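Local coordinates for homoserine kinase (Listeria monocytogenes, PDB 3HUL), which probably catalyses the ATP-dependent phosphorylation of L-homoserine to O-phospho-L-homoserine, the fourth step of threonine synthesis from aspartate, as a GHMP-family kinase, at residues A[38-43]-A[57-62]. Sequence-based numbering, arbitrary orientation.
Sequences DSWYIE and VIIETA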
ATOM      1  N   ASP A  38     -34.515   9.977  36.306  1.00 53.52           N
ATOM      2  CA  ASP A  38     -34.241   9.562  37.692  1.00 53.65           C
ATOM      3  C   ASP A  38     -33.253   8.405  37.745  1.00 52.83           C
ATOM      4  O   ASP A  38     -32.506   8.249  38.713  1.00 52.35           O
ATOM      5  CB  ASP A  38     -35.538   9.144  38.408  1.00 53.93           C
ATOM      6  CG  ASP A  38     -35.335   8.924  39.919  1.00 55.76           C
ATOM      7  OD1 ASP A  38     -34.395   9.513  40.503  1.00 58.19           O
ATOM      8  OD2 ASP A  38     -36.113   8.160  40.530  1.00 57.28           O
ATOM      9  N   SER A  39     -33.283   7.598  36.689  1.00 52.38           N
ATOM     10  CA  SER A  39     -32.449   6.404  36.560  1.00 51.68           C
ATOM     11  C   SER A  39     -32.342   6.008  35.086  1.00 50.83           C
ATOM     12  O   SER A  39     -33.071   6.521  34.231  1.00 50.53           O
ATOM     13  CB  SER A  39     -33.040   5.242  37.377  1.00 51.74           C
ATOM     14  OG  SER A  39     -34.288   4.848  36.833  1.00 52.46           O
ATOM     15  N   TRP A  40     -31.426   5.082  34.805  1.00 49.95           N
ATOM     16  CA  TRP A  40     -31.185   4.608  33.458  1.00 48.48           C
ATOM     17  C   TRP A  40     -32.245   3.606  33.053  1.00 48.79           C
ATOM     18  O   TRP A  40     -32.583   2.726  33.819  1.00 48.79           O
ATOM     19  CB  TRP A  40     -29.817   3.944  33.393  1.00 47.73           C
ATOM     20  CG  TRP A  40     -28.667   4.852  33.676  1.00 45.56           C
ATOM     21  CD1 TRP A  40     -28.031   5.017  34.872  1.00 44.51           C
ATOM     22  CD2 TRP A  40     -27.988   5.703  32.737  1.00 43.11           C
ATOM     23  NE1 TRP A  40     -26.998   5.922  34.740  1.00 44.16           N
ATOM     24  CE2 TRP A  40     -26.949   6.353  33.439  1.00 43.73           C
ATOM     25  CE3 TRP A  40     -28.147   5.965  31.369  1.00 43.03           C
ATOM     26  CZ2 TRP A  40     -26.076   7.269  32.819  1.00 43.20           C
ATOM     27  CZ3 TRP A  40     -27.293   6.872  30.755  1.00 40.93           C
ATOM     28  CH2 TRP A  40     -26.272   7.518  31.483  1.00 42.83           C
ATOM     29  N   TYR A  41     -32.779   3.752  31.849  1.00 49.43           N
ATOM     30  CA  TYR A  41     -33.560   2.690  31.232  1.00 50.08           C
ATOM     31  C   TYR A  41     -33.155   2.582  29.770  1.00 50.91           C
ATOM     32  O   TYR A  41     -32.934   3.599  29.108  1.00 50.98           O
ATOM     33  CB  TYR A  41     -35.072   2.943  31.333  1.00 50.07           C
ATOM     34  CG  TYR A  41     -35.910   1.785  30.799  1.00 50.49           C
ATOM     35  CD1 TYR A  41     -35.967   0.562  31.489  1.00 51.11           C
ATOM     36  CD2 TYR A  41     -36.635   1.900  29.607  1.00 50.67           C
ATOM     37  CE1 TYR A  41     -36.722  -0.509  31.015  1.00 50.97           C
ATOM     38  CE2 TYR A  41     -37.404   0.821  29.117  1.00 50.96           C
ATOM     39  CZ  TYR A  41     -37.434  -0.380  29.832  1.00 51.88           C
ATOM     40  OH  TYR A  41     -38.164  -1.462  29.374  1.00 52.79           O
ATOM     41  N   ILE A  42     -33.051   1.349  29.278  1.00 51.56           N
ATOM     42  CA  ILE A  42     -32.881   1.096  27.853  1.00 51.98           C
ATOM     43  C   ILE A  42     -34.081   0.318  27.379  1.00 52.68           C
ATOM     44  O   ILE A  42     -34.332  -0.785  27.863  1.00 53.01           O
ATOM     45  CB  ILE A  42     -31.616   0.248  27.531  1.00 51.84           C
ATOM     46  CG1 ILE A  42     -30.346   0.937  28.008  1.00 51.77           C
ATOM     47  CG2 ILE A  42     -31.523  -0.026  26.036  1.00 51.39           C
ATOM     48  CD1 ILE A  42     -29.110   0.071  27.903  1.00 52.78           C
ATOM     49  N   GLU A  43     -34.818   0.882  26.429  1.00 53.48           N
ATOM     50  CA  GLU A  43     -35.876   0.145  25.767  1.00 54.48           C
ATOM     51  C   GLU A  43     -35.244  -0.694  24.677  1.00 54.64           C
ATOM     52  O   GLU A  43     -34.420  -0.191  23.901  1.00 54.52           O
ATOM     53  CB  GLU A  43     -36.912   1.091  25.162  1.00 54.89           C
ATOM     54  CG  GLU A  43     -38.095   0.376  24.504  1.00 56.84           C
ATOM     55  CD  GLU A  43     -38.907   1.290  23.597  1.00 60.40           C
ATOM     56  OE1 GLU A  43     -39.371   0.808  22.535  1.00 61.21           O
ATOM     57  OE2 GLU A  43     -39.070   2.491  23.936  1.00 61.87           O
ATOM     58  N   VAL A  57     -24.384  -3.753  30.059  1.00 37.99           N
ATOM     59  CA  VAL A  57     -22.964  -3.529  29.763  1.00 37.12           C
ATOM     60  C   VAL A  57     -22.660  -2.079  29.316  1.00 36.09           C
ATOM     61  O   VAL A  57     -21.732  -1.439  29.826  1.00 35.47           O
ATOM     62  CB  VAL A  57     -22.477  -4.600  28.726  1.00 37.31           C
ATOM     63  CG1 VAL A  57     -21.202  -4.196  28.038  1.00 37.23           C
ATOM     64  CG2 VAL A  57     -22.317  -5.971  29.417  1.00 38.25           C
ATOM     65  N   ILE A  58     -23.471  -1.572  28.388  1.00 35.85           N
ATOM     66  CA  ILE A  58     -23.348  -0.204  27.868  1.00 35.90           C
ATOM     67  C   ILE A  58     -23.315   0.823  28.990  1.00 36.39           C
ATOM     68  O   ILE A  58     -22.404   1.650  29.066  1.00 36.43           O
ATOM     69  CB  ILE A  58     -24.517   0.127  26.896  1.00 35.66           C
ATOM     70  CG1 ILE A  58     -24.605  -0.932  25.793  1.00 33.61           C
ATOM     71  CG2 ILE A  58     -24.379   1.535  26.344  1.00 35.33           C
ATOM     72  CD1 ILE A  58     -25.810  -0.856  24.943  1.00 28.57           C
ATOM     73  N   ILE A  59     -24.292   0.738  29.885  1.00 37.04           N
ATOM     74  CA  ILE A  59     -24.403   1.684  31.007  1.00 37.58           C
ATOM     75  C   ILE A  59     -23.286   1.526  32.048  1.00 37.24           C
ATOM     76  O   ILE A  59     -22.680   2.530  32.463  1.00 37.74           O
ATOM     77  CB  ILE A  59     -25.838   1.647  31.634  1.00 38.01           C
ATOM     78  CG1 ILE A  59     -26.882   1.913  30.537  1.00 39.00           C
ATOM     79  CG2 ILE A  59     -25.970   2.698  32.755  1.00 39.12           C
ATOM     80  CD1 ILE A  59     -28.303   1.460  30.865  1.00 41.81           C
ATOM     81  N   GLU A  60     -22.973   0.288  32.451  1.00 37.29           N
ATOM     82  CA  GLU A  60     -21.852   0.051  33.392  1.00 36.66           C
ATOM     83  C   GLU A  60     -20.554   0.568  32.812  1.00 35.86           C
ATOM     84  O   GLU A  60     -19.707   1.131  33.542  1.00 35.94           O
ATOM     85  CB  GLU A  60     -21.649  -1.446  33.731  1.00 37.77           C
ATOM     86  CG  GLU A  60     -22.878  -2.211  34.245  1.00 41.81           C
ATOM     87  CD  GLU A  60     -22.513  -3.541  34.929  1.00 46.55           C
ATOM     88  OE1 GLU A  60     -21.955  -4.439  34.255  1.00 47.25           O
ATOM     89  OE2 GLU A  60     -22.790  -3.685  36.147  1.00 49.31           O
ATOM     90  N   THR A  61     -20.368   0.358  31.499  1.00 34.49           N
ATOM     91  CA  THR A  61     -19.159   0.848  30.848  1.00 32.96           C
ATOM     92  C   THR A  61     -19.195   2.371  30.924  1.00 32.45           C
ATOM     93  O   THR A  61     -18.221   2.996  31.315  1.00 31.80           O
ATOM     94  CB  THR A  61     -19.026   0.414  29.343  1.00 32.86           C
ATOM     95  OG1 THR A  61     -19.119  -1.009  29.200  1.00 30.70           O
ATOM     96  CG2 THR A  61     -17.725   0.911  28.773  1.00 32.53           C
ATOM     97  N   ALA A  62     -20.311   2.960  30.523  1.00 32.46           N
ATOM     98  CA  ALA A  62     -20.437   4.424  30.564  1.00 33.90           C
ATOM     99  C   ALA A  62     -20.127   4.969  31.973  1.00 34.38           C
ATOM    100  O   ALA A  62     -19.245   5.833  32.130  1.00 34.83           O
ATOM    101  CB  ALA A  62     -21.821   4.867  30.090  1.00 33.26           C
TER
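In the beta-alpha-beta unit formed by strand 41-43, helix 57-65 and strand 72-78, Ile-59 of the helix inserts its two branches against Trp-40, just before strand 41-43, and Ile-42 within it. Ile-59 CG2 sits over one face of the Trp-40 indole: it lies 3.5 Å from the centroid of the five-membered ring and only 10° off the ring normal, which meets the geometry of a CH-pi contact. All five pyrrole atoms of Trp-40 lie 3.6 to 3.9 Å from Ile-59 CG2, whereas CE3 of the benzo ring is 4.2 Å away, so the methyl sits over the five-membered ring. CD1, at the end of the other branch, chiefly meets Ile-42, tip to tip, while also brushing Trp-40 CB; Ile-59 CD1 to Ile-42 CD1 is 3.4 Å, tighter than normal van der Waals spacing, and Ile-59 CD1 also lies 3.6 Å from Ile-42 CG1. CG1 beside the backbone N of Ile-59 (chi1 -55°) and CG2 anti to that N set the two branches in these places. That strands 41-43 and 72-78 run parallel, joined through the helix, identifies a beta-alpha-beta crossover, whose helix belongs to the GHMP kinase N-terminal family region; backbone bonds of Tyr-41 and Glu-43 to Leu-74 tie the strands together. Trp-40 and Ile-42 both touch Leu-74 as well, while on the helix Val-57 and Ile-58 pack on Ala-92 of helix 88-103.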